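PDB 1N1Q: DPS Protein, which probably oxidises ferrous iron with hydrogen peroxide, stores it as a ferric mineral inside a hollow dodecamer, and binds and condenses DNA during starvation. Local coordinates for residues A[104-115]-A[130-141]. Sequence-based numbering, arbitrary orientation.
Sequences FVDLVGELKVAR and LDAIEAGLEKHV
Over one face of the F104 ring sits a single methyl group, L137 CD2, 3.5 Å from the ring centroid and almost exactly on its normal, a CH-pi contact. The edge of the same ring meets H140 CB and V141 CG2, while the H140 ring lies oblique to it. The other flat group, the R115 guanidinium, is used on face and edge alike. D131 OD1 lies above its centre, 3.9 Å from R115 NE, in a long salt bridge of charge alone. Near the edge, but tilted out of the guanidinium plane, E134 OE1 accepts a hydrogen bond from R115 NH1 on its syn lone pair at 2.8 Å, a salt bridge with a bent N-H...O angle (136°), and one water links R115 NH1 to E134 OE2. E134 reaches R115 because its CG stands anti to the backbone N (chi1 -170°) and the extended chain beyond sits as a knob among V108, L111, K112 and R115. A leucine in place of R115 would probably leave two neighbouring carboxylates, D131 and E134, without their shared cation. Beside this polar cluster the packing is knobs-into-holes: L111 fits among L130, I133, E134 and L137, its CD1 3.6 Å from I133 CG2, and L137 among F104, L107, V108 and L111. The axes of 104-115 and 130-141 approach to 9.4 Å at 151°, a near-antiparallel pairing of segments from the consecutive helices 93-120 and 124-148 in the ferritin-like four-helix bundle. L107 continues the packing onto helix 4-33, whereas L130, I133 and H140 pack on helix 39-66, where E52 accepts a hydrogen bond from H140 NE2.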
loop_
_atom_site.group_PDB
_atom_site.type_symbol
_atom_site.label_atom_id
_atom_site.label_comp_id
_atom_site.label_asym_id
_atom_site.label_seq_id
_atom_site.Cartn_x
_atom_site.Cartn_y
_atom_site.Cartn_z
ATOM N N PHE A 104 -25.927 -20.584 14.096
ATOM C CA PHE A 104 -25.324 -21.648 13.296
ATOM C C PHE A 104 -26.294 -22.811 13.105
ATOM O O PHE A 104 -26.345 -23.420 12.038
ATOM C CB PHE A 104 -24.032 -22.145 13.947
ATOM C CG PHE A 104 -22.846 -21.233 13.740
ATOM C CD1 PHE A 104 -21.573 -21.625 14.160
ATOM C CD2 PHE A 104 -22.990 -19.996 13.116
ATOM C CE1 PHE A 104 -20.467 -20.799 13.962
ATOM C CE2 PHE A 104 -21.885 -19.164 12.916
ATOM C CZ PHE A 104 -20.629 -19.560 13.333
ATOM N N VAL A 105 -27.066 -23.117 14.137
ATOM C CA VAL A 105 -28.038 -24.199 14.039
ATOM C C VAL A 105 -29.093 -23.836 12.992
ATOM O O VAL A 105 -29.497 -24.680 12.195
ATOM C CB VAL A 105 -28.722 -24.474 15.402
ATOM C CG1 VAL A 105 -29.841 -25.503 15.238
ATOM C CG2 VAL A 105 -27.698 -24.988 16.392
ATOM N N ASP A 106 -29.520 -22.575 12.994
ATOM C CA ASP A 106 -30.510 -22.110 12.035
ATOM C C ASP A 106 -29.927 -22.217 10.618
ATOM O O ASP A 106 -30.581 -22.726 9.703
ATOM C CB ASP A 106 -30.893 -20.664 12.357
ATOM C CG ASP A 106 -32.134 -20.206 11.609
ATOM O OD1 ASP A 106 -33.010 -21.053 11.354
ATOM O OD2 ASP A 106 -32.231 -19.000 11.311
ATOM N N LEU A 107 -28.690 -21.761 10.446
ATOM C CA LEU A 107 -28.028 -21.824 9.148
ATOM C C LEU A 107 -27.868 -23.252 8.640
ATOM O O LEU A 107 -28.005 -23.510 7.445
ATOM C CB LEU A 107 -26.655 -21.151 9.206
ATOM C CG LEU A 107 -26.635 -19.651 9.510
ATOM C CD1 LEU A 107 -25.224 -19.122 9.309
ATOM C CD2 LEU A 107 -27.616 -18.916 8.597
ATOM N N VAL A 108 -27.567 -24.186 9.536
ATOM C CA VAL A 108 -27.414 -25.583 9.124
ATOM C C VAL A 108 -28.719 -26.057 8.489
ATOM O O VAL A 108 -28.713 -26.723 7.455
ATOM C CB VAL A 108 -27.065 -26.498 10.324
ATOM C CG1 VAL A 108 -27.322 -27.967 9.968
ATOM C CG2 VAL A 108 -25.596 -26.321 10.692
ATOM N N GLY A 109 -29.835 -25.694 9.113
ATOM C CA GLY A 109 -31.131 -26.077 8.585
ATOM C C GLY A 109 -31.383 -25.441 7.229
ATOM O O GLY A 109 -31.873 -26.100 6.309
ATOM N N GLU A 110 -31.051 -24.160 7.098
ATOM C CA GLU A 110 -31.249 -23.458 5.837
ATOM C C GLU A 110 -30.316 -24.002 4.764
ATOM O O GLU A 110 -30.692 -24.092 3.593
ATOM C CB GLU A 110 -31.018 -21.951 6.012
ATOM C CG GLU A 110 -32.009 -21.278 6.956
ATOM C CD GLU A 110 -31.887 -19.762 6.968
ATOM O OE1 GLU A 110 -30.914 -19.225 6.396
ATOM O OE2 GLU A 110 -32.763 -19.103 7.563
ATOM N N LEU A 111 -29.100 -24.368 5.160
ATOM C CA LEU A 111 -28.137 -24.897 4.201
ATOM C C LEU A 111 -28.618 -26.229 3.633
ATOM O O LEU A 111 -28.430 -26.514 2.450
ATOM C CB LEU A 111 -26.759 -25.039 4.858
ATOM C CG LEU A 111 -26.012 -23.700 5.039
ATOM C CD1 LEU A 111 -24.787 -23.901 5.925
ATOM C CD2 LEU A 111 -25.616 -23.144 3.669
ATOM N N LYS A 112 -29.257 -27.042 4.469
ATOM C CA LYS A 112 -29.773 -28.328 4.001
ATOM C C LYS A 112 -30.853 -28.098 2.944
ATOM O O LYS A 112 -30.887 -28.772 1.917
ATOM C CB LYS A 112 -30.356 -29.137 5.167
ATOM C CG LYS A 112 -29.316 -29.677 6.144
ATOM C CD LYS A 112 -29.985 -30.398 7.297
ATOM C CE LYS A 112 -28.964 -30.879 8.319
ATOM N NZ LYS A 112 -29.621 -31.414 9.545
ATOM N N VAL A 113 -31.737 -27.139 3.199
ATOM C CA VAL A 113 -32.803 -26.823 2.254
ATOM C C VAL A 113 -32.240 -26.283 0.937
ATOM O O VAL A 113 -32.654 -26.707 -0.141
ATOM C CB VAL A 113 -33.781 -25.775 2.848
ATOM C CG1 VAL A 113 -34.687 -25.211 1.751
ATOM C CG2 VAL A 113 -34.628 -26.416 3.941
ATOM N N ALA A 114 -31.296 -25.351 1.032
ATOM C CA ALA A 114 -30.684 -24.757 -0.152
ATOM C C ALA A 114 -29.953 -25.796 -0.999
ATOM O O ALA A 114 -30.014 -25.762 -2.231
ATOM C CB ALA A 114 -29.724 -23.645 0.264
ATOM N N ARG A 115 -29.249 -26.708 -0.341
ATOM C CA ARG A 115 -28.520 -27.748 -1.055
ATOM C C ARG A 115 -29.500 -28.611 -1.842
ATOM O O ARG A 115 -29.254 -28.944 -3.001
ATOM C CB ARG A 115 -27.735 -28.614 -0.076
ATOM C CG ARG A 115 -26.526 -27.919 0.549
ATOM C CD ARG A 115 -25.994 -28.761 1.696
ATOM N NE ARG A 115 -26.034 -30.172 1.334
ATOM C CZ ARG A 115 -26.443 -31.148 2.138
ATOM N NH1 ARG A 115 -26.843 -30.882 3.373
ATOM N NH2 ARG A 115 -26.502 -32.392 1.681
ATOM N N LEU A 130 -22.092 -25.119 -0.393
ATOM C CA LEU A 130 -22.973 -24.938 0.756
ATOM C C LEU A 130 -22.694 -26.022 1.792
ATOM O O LEU A 130 -22.738 -25.770 2.995
ATOM C CB LEU A 130 -24.439 -25.009 0.322
ATOM C CG LEU A 130 -24.898 -23.911 -0.647
ATOM C CD1 LEU A 130 -26.335 -24.170 -1.072
ATOM C CD2 LEU A 130 -24.768 -22.549 0.021
ATOM N N ASP A 131 -22.405 -27.228 1.311
ATOM C CA ASP A 131 -22.116 -28.361 2.183
ATOM C C ASP A 131 -20.853 -28.090 3.008
ATOM O O ASP A 131 -20.814 -28.379 4.207
ATOM C CB ASP A 131 -21.955 -29.628 1.334
ATOM C CG ASP A 131 -22.024 -30.917 2.154
ATOM O OD1 ASP A 131 -22.695 -30.933 3.204
ATOM O OD2 ASP A 131 -21.424 -31.918 1.717
ATOM N N ALA A 132 -19.830 -27.525 2.369
ATOM C CA ALA A 132 -18.586 -27.206 3.065
ATOM C C ALA A 132 -18.832 -26.213 4.205
ATOM O O ALA A 132 -18.252 -26.347 5.279
ATOM C CB ALA A 132 -17.547 -26.647 2.080
ATOM N N ILE A 133 -19.687 -25.220 3.978
ATOM C CA ILE A 133 -19.996 -24.246 5.032
ATOM C C ILE A 133 -20.744 -24.982 6.147
ATOM O O ILE A 133 -20.449 -24.816 7.333
ATOM C CB ILE A 133 -20.915 -23.084 4.540
ATOM C CG1 ILE A 133 -20.122 -22.076 3.697
ATOM C CG2 ILE A 133 -21.523 -22.352 5.746
ATOM C CD1 ILE A 133 -19.421 -22.658 2.540
ATOM N N GLU A 134 -21.709 -25.810 5.757
ATOM C CA GLU A 134 -22.509 -26.568 6.713
ATOM C C GLU A 134 -21.665 -27.457 7.626
ATOM O O GLU A 134 -21.849 -27.466 8.845
ATOM C CB GLU A 134 -23.530 -27.446 5.977
ATOM C CG GLU A 134 -24.569 -28.083 6.901
ATOM C CD GLU A 134 -25.407 -29.150 6.205
ATOM O OE1 GLU A 134 -25.860 -28.914 5.066
ATOM O OE2 GLU A 134 -25.618 -30.225 6.805
ATOM N N ALA A 135 -20.750 -28.212 7.030
ATOM C CA ALA A 135 -19.886 -29.105 7.793
ATOM C C ALA A 135 -19.096 -28.319 8.837
ATOM O O ALA A 135 -18.937 -28.766 9.978
ATOM C CB ALA A 135 -18.921 -29.849 6.843
ATOM N N GLY A 136 -18.604 -27.147 8.442
ATOM C CA GLY A 136 -17.832 -26.321 9.351
ATOM C C GLY A 136 -18.664 -25.820 10.517
ATOM O O GLY A 136 -18.184 -25.776 11.658
ATOM N N LEU A 137 -19.908 -25.434 10.238
ATOM C CA LEU A 137 -20.798 -24.939 11.286
ATOM C C LEU A 137 -21.135 -26.038 12.285
ATOM O O LEU A 137 -21.177 -25.798 13.497
ATOM C CB LEU A 137 -22.093 -24.390 10.680
ATOM C CG LEU A 137 -21.952 -23.167 9.761
ATOM C CD1 LEU A 137 -23.327 -22.676 9.354
ATOM C CD2 LEU A 137 -21.185 -22.070 10.481
ATOM N N GLU A 138 -21.382 -27.242 11.779
ATOM C CA GLU A 138 -21.711 -28.358 12.653
ATOM C C GLU A 138 -20.564 -28.630 13.626
ATOM O O GLU A 138 -20.788 -28.965 14.779
ATOM C CB GLU A 138 -22.043 -29.602 11.820
ATOM C CG GLU A 138 -23.368 -29.475 11.061
ATOM C CD GLU A 138 -23.693 -30.685 10.206
ATOM O OE1 GLU A 138 -22.899 -31.643 10.189
ATOM O OE2 GLU A 138 -24.753 -30.684 9.545
ATOM N N LYS A 139 -19.333 -28.464 13.165
ATOM C CA LYS A 139 -18.180 -28.687 14.022
ATOM C C LYS A 139 -18.104 -27.578 15.068
ATOM O O LYS A 139 -17.868 -27.845 16.245
ATOM C CB LYS A 139 -16.896 -28.724 13.191
ATOM C CG LYS A 139 -15.647 -28.972 14.019
ATOM C CD LYS A 139 -14.426 -29.142 13.130
ATOM C CE LYS A 139 -13.157 -29.296 13.977
ATOM N NZ LYS A 139 -11.951 -29.516 13.129
ATOM N N HIS A 140 -18.313 -26.334 14.636
ATOM C CA HIS A 140 -18.300 -25.204 15.562
ATOM C C HIS A 140 -19.389 -25.380 16.605
ATOM O O HIS A 140 -19.188 -25.067 17.781
ATOM C CB HIS A 140 -18.538 -23.878 14.829
ATOM C CG HIS A 140 -17.336 -23.356 14.106
ATOM N ND1 HIS A 140 -16.099 -23.235 14.706
ATOM C CD2 HIS A 140 -17.190 -22.880 12.846
ATOM C CE1 HIS A 140 -15.245 -22.705 13.846
ATOM N NE2 HIS A 140 -15.884 -22.480 12.710
ATOM N N VAL A 141 -20.549 -25.873 16.175
ATOM C CA VAL A 141 -21.669 -26.073 17.097
ATOM C C VAL A 141 -21.313 -27.035 18.224
ATOM O O VAL A 141 -21.648 -26.791 19.379
ATOM C CB VAL A 141 -22.938 -26.568 16.345
ATOM C CG1 VAL A 141 -23.996 -27.047 17.336
ATOM C CG2 VAL A 141 -23.513 -25.425 15.508
HETATM O O HOH W 1 -26.894 -32.966 5.907
#